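Side-chain contacts in lipoprotein (Clostridium difficile, PDB 4OTE), which probably binds methionine at the outer face of the cell membrane, as the substrate-binding lipoprotein of an uptake system: residues 221-224 / 225-228; 202-205 / 206-209; 19-22 / 23-26. All coordinates share one frame; numbering follows the deposited sequence.

All three contacts are local, each running through eight consecutive residues, and all lie in the lobe built round the seven-stranded mixed sheet of this two-lobed binding-protein fold. Along the chain contact 3 comes first, at the break between helices 13-22 and 24-29; contact 2 follows where strand 199-204 leaves the sheet, and contact 1 opens helix 223-233. Contacts 1 and 3 have centres 10 Å apart and touch, so the start of a late helix packs on an early helical bend. Contact 2 stands alone, its centre 23 Å from contact 1 and 21 Å from contact 3. Each includes or adjoins a zinc ion, outside the selenomethionine pocket.

Contact 1 of 3, residues 221-224 / 225-228; sequences TSDK and ARSL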
loop_
_atom_site.group_PDB
_atom_site.type_symbol
_atom_site.label_atom_id
_atom_site.label_comp_id
_atom_site.label_asym_id
_atom_site.label_seq_id
_atom_site.Cartn_x
_atom_site.Cartn_y
_atom_site.Cartn_z
ATOM N N THR A 221 17.293 0.190 4.000
ATOM C CA THR A 221 17.793 -0.700 2.954
ATOM C C THR A 221 18.882 -1.645 3.493
ATOM O O THR A 221 19.603 -2.265 2.719
ATOM C CB THR A 221 18.339 0.101 1.756
ATOM O OG1 THR A 221 19.347 1.013 2.204
ATOM C CG2 THR A 221 17.228 0.887 1.087
ATOM N N SER A 222 18.984 -1.765 4.816
ATOM C CA SER A 222 19.994 -2.621 5.447
ATOM C C SER A 222 19.618 -4.093 5.373
ATOM O O SER A 222 18.464 -4.434 5.131
ATOM C CB SER A 222 20.167 -2.234 6.922
ATOM O OG SER A 222 18.987 -2.511 7.668
ATOM N N ASP A 223 20.593 -4.963 5.618
ATOM C CA ASP A 223 20.327 -6.396 5.739
ATOM C C ASP A 223 19.328 -6.690 6.864
ATOM O O ASP A 223 18.511 -7.601 6.748
ATOM C CB ASP A 223 21.621 -7.172 5.992
ATOM C CG ASP A 223 22.554 -7.179 4.793
ATOM O OD1 ASP A 223 22.147 -6.806 3.673
ATOM O OD2 ASP A 223 23.720 -7.587 4.966
ATOM N N LYS A 224 19.406 -5.921 7.948
ATOM C CA LYS A 224 18.463 -6.059 9.059
ATOM C C LYS A 224 17.026 -5.760 8.607
ATOM O O LYS A 224 16.090 -6.483 8.960
ATOM C CB LYS A 224 18.869 -5.142 10.221
ATOM C CG LYS A 224 17.949 -5.184 11.437
ATOM C CD LYS A 224 17.844 -6.584 12.019
ATOM C CE LYS A 224 17.037 -6.597 13.306
ATOM N NZ LYS A 224 16.823 -7.991 13.784
ATOM N N ALA A 225 16.863 -4.701 7.820
ATOM C CA ALA A 225 15.552 -4.324 7.289
ATOM C C ALA A 225 14.976 -5.410 6.383
ATOM O O ALA A 225 13.773 -5.697 6.437
ATOM C CB ALA A 225 15.647 -3.006 6.533
ATOM N N ARG A 226 15.834 -6.011 5.556
ATOM C CA ARG A 226 15.400 -7.064 4.635
ATOM C C ARG A 226 14.916 -8.289 5.406
ATOM O O ARG A 226 13.842 -8.812 5.123
ATOM C CB ARG A 226 16.521 -7.467 3.665
ATOM C CG ARG A 226 16.029 -8.349 2.523
ATOM C CD ARG A 226 17.150 -8.874 1.646
ATOM N NE ARG A 226 17.900 -7.799 1.000
ATOM C CZ ARG A 226 19.148 -7.426 1.304
ATOM N NH1 ARG A 226 19.842 -8.032 2.269
ATOM N NH2 ARG A 226 19.716 -6.429 0.631
ATOM N N SER A 227 15.707 -8.737 6.377
ATOM C CA SER A 227 15.349 -9.918 7.163
ATOM C C SER A 227 14.104 -9.673 8.021
ATOM O O SER A 227 13.279 -10.570 8.173
ATOM C CB SER A 227 16.527 -10.392 8.024
ATOM O OG SER A 227 16.915 -9.405 8.955
ATOM N N LEU A 228 13.952 -8.462 8.556
ATOM C CA LEU A 228 12.742 -8.110 9.317
ATOM C C LEU A 228 11.483 -8.222 8.465
ATOM O O LEU A 228 10.472 -8.769 8.909
ATOM C CB LEU A 228 12.830 -6.689 9.884
ATOM C CG LEU A 228 13.729 -6.474 11.102
ATOM C CD1 LEU A 228 13.946 -4.985 11.319
ATOM C CD2 LEU A 228 13.154 -7.134 12.346
HETATM O O HOH W 1 19.341 -9.417 4.718
HETATM O O HOH W 2 22.627 -7.002 0.403
HETATM O O HOH W 3 15.547 -9.904 11.899
#
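D223 and R226 lie side by side and point the same way, with carboxylate and guanidinium planes turned 50° apart. NH1 of R226 meets OD1 of D223 at 3.0 Å in a hydrogen-bonded salt bridge, and it comes from above the carboxylate plane, 45° out of it. OD1 sits at the edge of the guanidinium, slightly tilted from its plane. Water 1 joins NH1 to the backbone O of D223. The long, branched arginine suits this place because its other amino group, NH2, forms a second salt bridge with the terminal carboxylate of F241. D223 is also a zinc ligand, so its carboxylate is shared between two kinds of cation.

This is the first turn of helix 223-233, and S222 is its N-cap. With OG tucked between backbone N and carbonyl carbon (chi1 66°), the hydroxyl turns back to accept from N of A225 at 3.1 Å; OG also hydrogen-bonds to O of V219. Serine is short enough to do this, and A225 is itself buried, where a small methyl fits.

K224 and L228, four residues apart, pass each other at a slant: CE of the lysine lies 4.0 Å from CG of the leucine. The bend at chi2 of K224, about the CB-CG bond, carries the aliphatic chain across the leucine and NZ outward to water 3, 3.0 Å away. Their backbones join by L228 N to K224 O at 2.9 Å, while the leucine packs on L19, E22 and L23.

Contact 2 of 3, residues 202-205 / 206-209; sequences AFRT and EDKD. With ZN (zinc ion), chain J.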
loop_
_atom_site.group_PDB
_atom_site.type_symbol
_atom_site.label_atom_id
_atom_site.label_comp_id
_atom_site.label_asym_id
_atom_site.label_seq_id
_atom_site.Cartn_x
_atom_site.Cartn_y
_atom_site.Cartn_z
ATOM N N ALA A 202 9.201 9.025 2.092
ATOM C CA ALA A 202 8.942 10.301 1.442
ATOM C C ALA A 202 9.368 11.422 2.374
ATOM O O ALA A 202 9.292 11.291 3.596
ATOM C CB ALA A 202 7.470 10.432 1.084
ATOM N N PHE A 203 9.823 12.525 1.792
ATOM C CA PHE A 203 10.350 13.636 2.571
ATOM C C PHE A 203 10.252 14.921 1.771
ATOM O O PHE A 203 10.048 14.886 0.557
ATOM C CB PHE A 203 11.799 13.363 2.982
ATOM C CG PHE A 203 12.621 12.719 1.904
ATOM C CD1 PHE A 203 13.190 13.484 0.894
ATOM C CD2 PHE A 203 12.815 11.347 1.890
ATOM C CE1 PHE A 203 13.941 12.889 -0.109
ATOM C CE2 PHE A 203 13.565 10.745 0.892
ATOM C CZ PHE A 203 14.132 11.518 -0.108
ATOM N N ARG A 204 10.373 16.052 2.457
ATOM C CA ARG A 204 10.343 17.344 1.784
ATOM C C ARG A 204 11.552 17.459 0.859
ATOM O O ARG A 204 12.665 17.065 1.220
ATOM C CB ARG A 204 10.328 18.495 2.796
ATOM C CG ARG A 204 9.044 18.589 3.608
ATOM C CD ARG A 204 9.092 19.750 4.584
ATOM N NE ARG A 204 10.154 19.588 5.577
ATOM C CZ ARG A 204 10.061 18.864 6.693
ATOM N NH1 ARG A 204 8.946 18.210 7.001
ATOM N NH2 ARG A 204 11.106 18.790 7.515
ATOM N N THR A 205 11.316 17.986 -0.339
ATOM C CA THR A 205 12.372 18.187 -1.325
ATOM C C THR A 205 13.558 18.968 -0.749
ATOM O O THR A 205 14.706 18.690 -1.099
ATOM C CB THR A 205 11.823 18.908 -2.574
ATOM O OG1 THR A 205 10.699 18.179 -3.087
ATOM C CG2 THR A 205 12.891 19.022 -3.659
ATOM N N GLU A 206 13.283 19.929 0.135
ATOM C CA GLU A 206 14.343 20.705 0.805
ATOM C C GLU A 206 15.343 19.833 1.577
ATOM O O GLU A 206 16.516 20.181 1.673
ATOM C CB GLU A 206 13.746 21.770 1.747
ATOM C CG GLU A 206 12.855 21.219 2.856
ATOM C CD GLU A 206 12.487 22.247 3.913
ATOM O OE1 GLU A 206 12.355 23.442 3.575
ATOM O OE2 GLU A 206 12.319 21.854 5.091
ATOM N N ASP A 207 14.881 18.702 2.112
ATOM C CA ASP A 207 15.711 17.825 2.949
ATOM C C ASP A 207 16.303 16.628 2.189
ATOM O O ASP A 207 16.731 15.646 2.802
ATOM C CB ASP A 207 14.886 17.327 4.139
ATOM C CG ASP A 207 14.334 18.463 4.983
ATOM O OD1 ASP A 207 15.086 19.420 5.286
ATOM O OD2 ASP A 207 13.142 18.399 5.351
ATOM N N LYS A 208 16.347 16.728 0.864
ATOM C CA LYS A 208 16.831 15.655 -0.006
ATOM C C LYS A 208 18.222 15.143 0.372
ATOM O O LYS A 208 18.455 13.938 0.379
ATOM C CB LYS A 208 16.837 16.136 -1.466
ATOM C CG LYS A 208 17.375 15.121 -2.469
ATOM C CD LYS A 208 17.108 15.517 -3.919
ATOM C CE LYS A 208 18.279 16.240 -4.574
ATOM N NZ LYS A 208 18.216 17.717 -4.417
ATOM N N ASP A 209 19.137 16.058 0.678
ATOM C CA ASP A 209 20.524 15.701 0.985
ATOM C C ASP A 209 20.860 15.780 2.482
ATOM O O ASP A 209 22.034 15.750 2.849
ATOM C CB ASP A 209 21.484 16.603 0.188
ATOM C CG ASP A 209 21.362 16.416 -1.327
ATOM O OD1 ASP A 209 20.925 15.333 -1.780
ATOM O OD2 ASP A 209 21.719 17.357 -2.072
HETATM ZN ZN ZN J . 12.006 22.687 7.362
HETATM O O HOH W 4 11.396 16.339 5.059
#
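E206 and R204 meet at the carboxylate oxygen that also binds a zinc ion: OE2 of E206 lies 2.4 Å from the metal and takes a hydrogen bond from NE of R204 at 3.2 Å, part of a salt bridge. The two side chains run alongside each other, yet guanidinium and carboxylate stand nearly at right angles, 84° apart, and NE comes to OE2 from above the carboxylate plane. Glutamate suits the site because its chain, extended beyond CG, runs beside the arginine and brings OE2 to the metal.

D207 lies along the same arginine and makes the second salt bridge, from its OD2 to NH2 of R204 at 3.0 Å. Its carboxylate is likewise turned almost square to the guanidinium. A water extends this shell: it donates to OD2 of D207 at 2.7 Å, accepts from N of R204, and sits over one guanidinium face. R204 is thus buried but richly partnered, since NH1 hydrogen-bonds to the backbone oxygens of L49 and I54, which would fix the rotation of the group.

Further out, the backbone sets these side chains in place. N of D207 bonds to O of R204 at 2.9 Å and N of K208 to O of T205 at 3.2 Å, both three residues back. F203 brings CE1 to 4.0 Å from CA of K208, and its ring also rests on M77 and I213. The pattern is that of a short 3-10 turn closing strand 199-204, the outlet of a sheet strand on the way to helix 211-220.

Contact 3 of 3, residues 19-22 / 23-26; sequences LLEE and LKPL. With ZN (zinc ion), chain H; ZN (zinc ion), chain G.
L23 N points back to two carbonyls at once, O of L19 at 3.1 Å and O of L20 at 3.0 Å, both weak hydrogen bonds, as helix 13-22 gives way to helix 24-29. The motif is a helix break round L23, with the second helix beginning about K24 and P25. Proline suits the first turn of the new helix because the N-H groups there have no carbonyl four residues back within the helix to bond to, and lacking one costs nothing; its CD rests 3.6 Å from O of E22.

The leucines hold the inner side. L19 and L23, four residues apart, meet methyl to methyl, CD1 to CD1 at 3.6 Å, and both also lean on L220 of helix 211-220. L19 presents that methyl because its CG stands opposite the backbone N (chi1 171°).

On the outer side the residues are charged. E22 OE2 is 2.0 Å from a zinc ion that E18 also binds, one turn earlier, an arrangement that pairs two glutamates four apart on a helix. E21 serves another zinc ion, bending at chi2 (-73°) so that its carboxylate swings forward alongside K24, whose long extended chain lies beside it. The two oxygens divide the work: OE2 of E21 binds the metal at 2.0 Å, and OE1 receives NZ of K24 in a weak, salt-bridged hydrogen bond of 3.2 Å.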
loop_
_atom_site.group_PDB
_atom_site.type_symbol
_atom_site.label_atom_id
_atom_site.label_comp_id
_atom_site.label_asym_id
_atom_site.label_seq_id
_atom_site.Cartn_x
_atom_site.Cartn_y
_atom_site.Cartn_z
ATOM N N LEU A 19 8.299 -1.909 11.101
ATOM C CA LEU A 19 9.660 -1.994 10.561
ATOM C C LEU A 19 10.553 -0.919 11.189
ATOM O O LEU A 19 11.638 -1.223 11.685
ATOM C CB LEU A 19 9.657 -1.863 9.036
ATOM C CG LEU A 19 11.013 -1.716 8.335
ATOM C CD1 LEU A 19 11.940 -2.880 8.666
ATOM C CD2 LEU A 19 10.831 -1.586 6.827
ATOM N N LEU A 20 10.086 0.328 11.180
ATOM C CA LEU A 20 10.821 1.426 11.808
ATOM C C LEU A 20 11.092 1.160 13.294
ATOM O O LEU A 20 12.198 1.410 13.772
ATOM C CB LEU A 20 10.075 2.753 11.641
ATOM C CG LEU A 20 10.094 3.377 10.242
ATOM C CD1 LEU A 20 9.012 4.438 10.109
ATOM C CD2 LEU A 20 11.460 3.954 9.913
ATOM N N GLU A 21 10.092 0.646 14.012
ATOM C CA GLU A 21 10.234 0.362 15.444
ATOM C C GLU A 21 11.360 -0.634 15.694
ATOM O O GLU A 21 12.161 -0.453 16.609
ATOM C CB GLU A 21 8.932 -0.194 16.044
ATOM C CG GLU A 21 7.785 0.803 16.172
ATOM C CD GLU A 21 7.974 1.837 17.271
ATOM O OE1 GLU A 21 9.001 1.800 17.980
ATOM O OE2 GLU A 21 7.076 2.696 17.439
ATOM N N GLU A 22 11.420 -1.681 14.875
ATOM C CA GLU A 22 12.457 -2.702 15.016
ATOM C C GLU A 22 13.830 -2.226 14.536
ATOM O O GLU A 22 14.830 -2.863 14.829
ATOM C CB GLU A 22 12.051 -3.984 14.286
ATOM C CG GLU A 22 10.840 -4.681 14.891
ATOM C CD GLU A 22 11.112 -5.277 16.263
ATOM O OE1 GLU A 22 12.291 -5.471 16.616
ATOM O OE2 GLU A 22 10.147 -5.570 17.000
ATOM N N LEU A 23 13.870 -1.112 13.809
ATOM C CA LEU A 23 15.129 -0.511 13.355
ATOM C C LEU A 23 15.654 0.595 14.281
ATOM O O LEU A 23 16.709 1.170 14.008
ATOM C CB LEU A 23 14.964 0.047 11.937
ATOM C CG LEU A 23 14.861 -0.998 10.831
ATOM C CD1 LEU A 23 14.389 -0.354 9.536
ATOM C CD2 LEU A 23 16.192 -1.708 10.625
ATOM N N LYS A 24 14.929 0.888 15.361
ATOM C CA LYS A 24 15.347 1.909 16.341
ATOM C C LYS A 24 16.781 1.739 16.834
ATOM O O LYS A 24 17.548 2.693 16.811
ATOM C CB LYS A 24 14.438 1.907 17.570
ATOM C CG LYS A 24 13.340 2.943 17.577
ATOM C CD LYS A 24 12.618 2.861 18.908
ATOM C CE LYS A 24 11.400 3.751 18.945
ATOM N NZ LYS A 24 10.624 3.492 20.189
ATOM N N PRO A 25 17.134 0.531 17.311
ATOM C CA PRO A 25 18.493 0.317 17.813
ATOM C C PRO A 25 19.569 0.606 16.769
ATOM O O PRO A 25 20.635 1.118 17.109
ATOM C CB PRO A 25 18.511 -1.173 18.182
ATOM C CG PRO A 25 17.083 -1.576 18.301
ATOM C CD PRO A 25 16.347 -0.716 17.321
ATOM N N LEU A 26 19.286 0.277 15.511
ATOM C CA LEU A 26 20.223 0.527 14.421
ATOM C C LEU A 26 20.342 2.025 14.156
ATOM O O LEU A 26 21.427 2.524 13.853
ATOM C CB LEU A 26 19.770 -0.206 13.155
ATOM C CG LEU A 26 20.781 -0.349 12.021
ATOM C CD1 LEU A 26 22.101 -0.921 12.517
ATOM C CD2 LEU A 26 20.207 -1.237 10.929
HETATM ZN ZN ZN H . 7.287 3.803 19.125
HETATM ZN ZN ZN G . 8.228 -4.897 17.136
#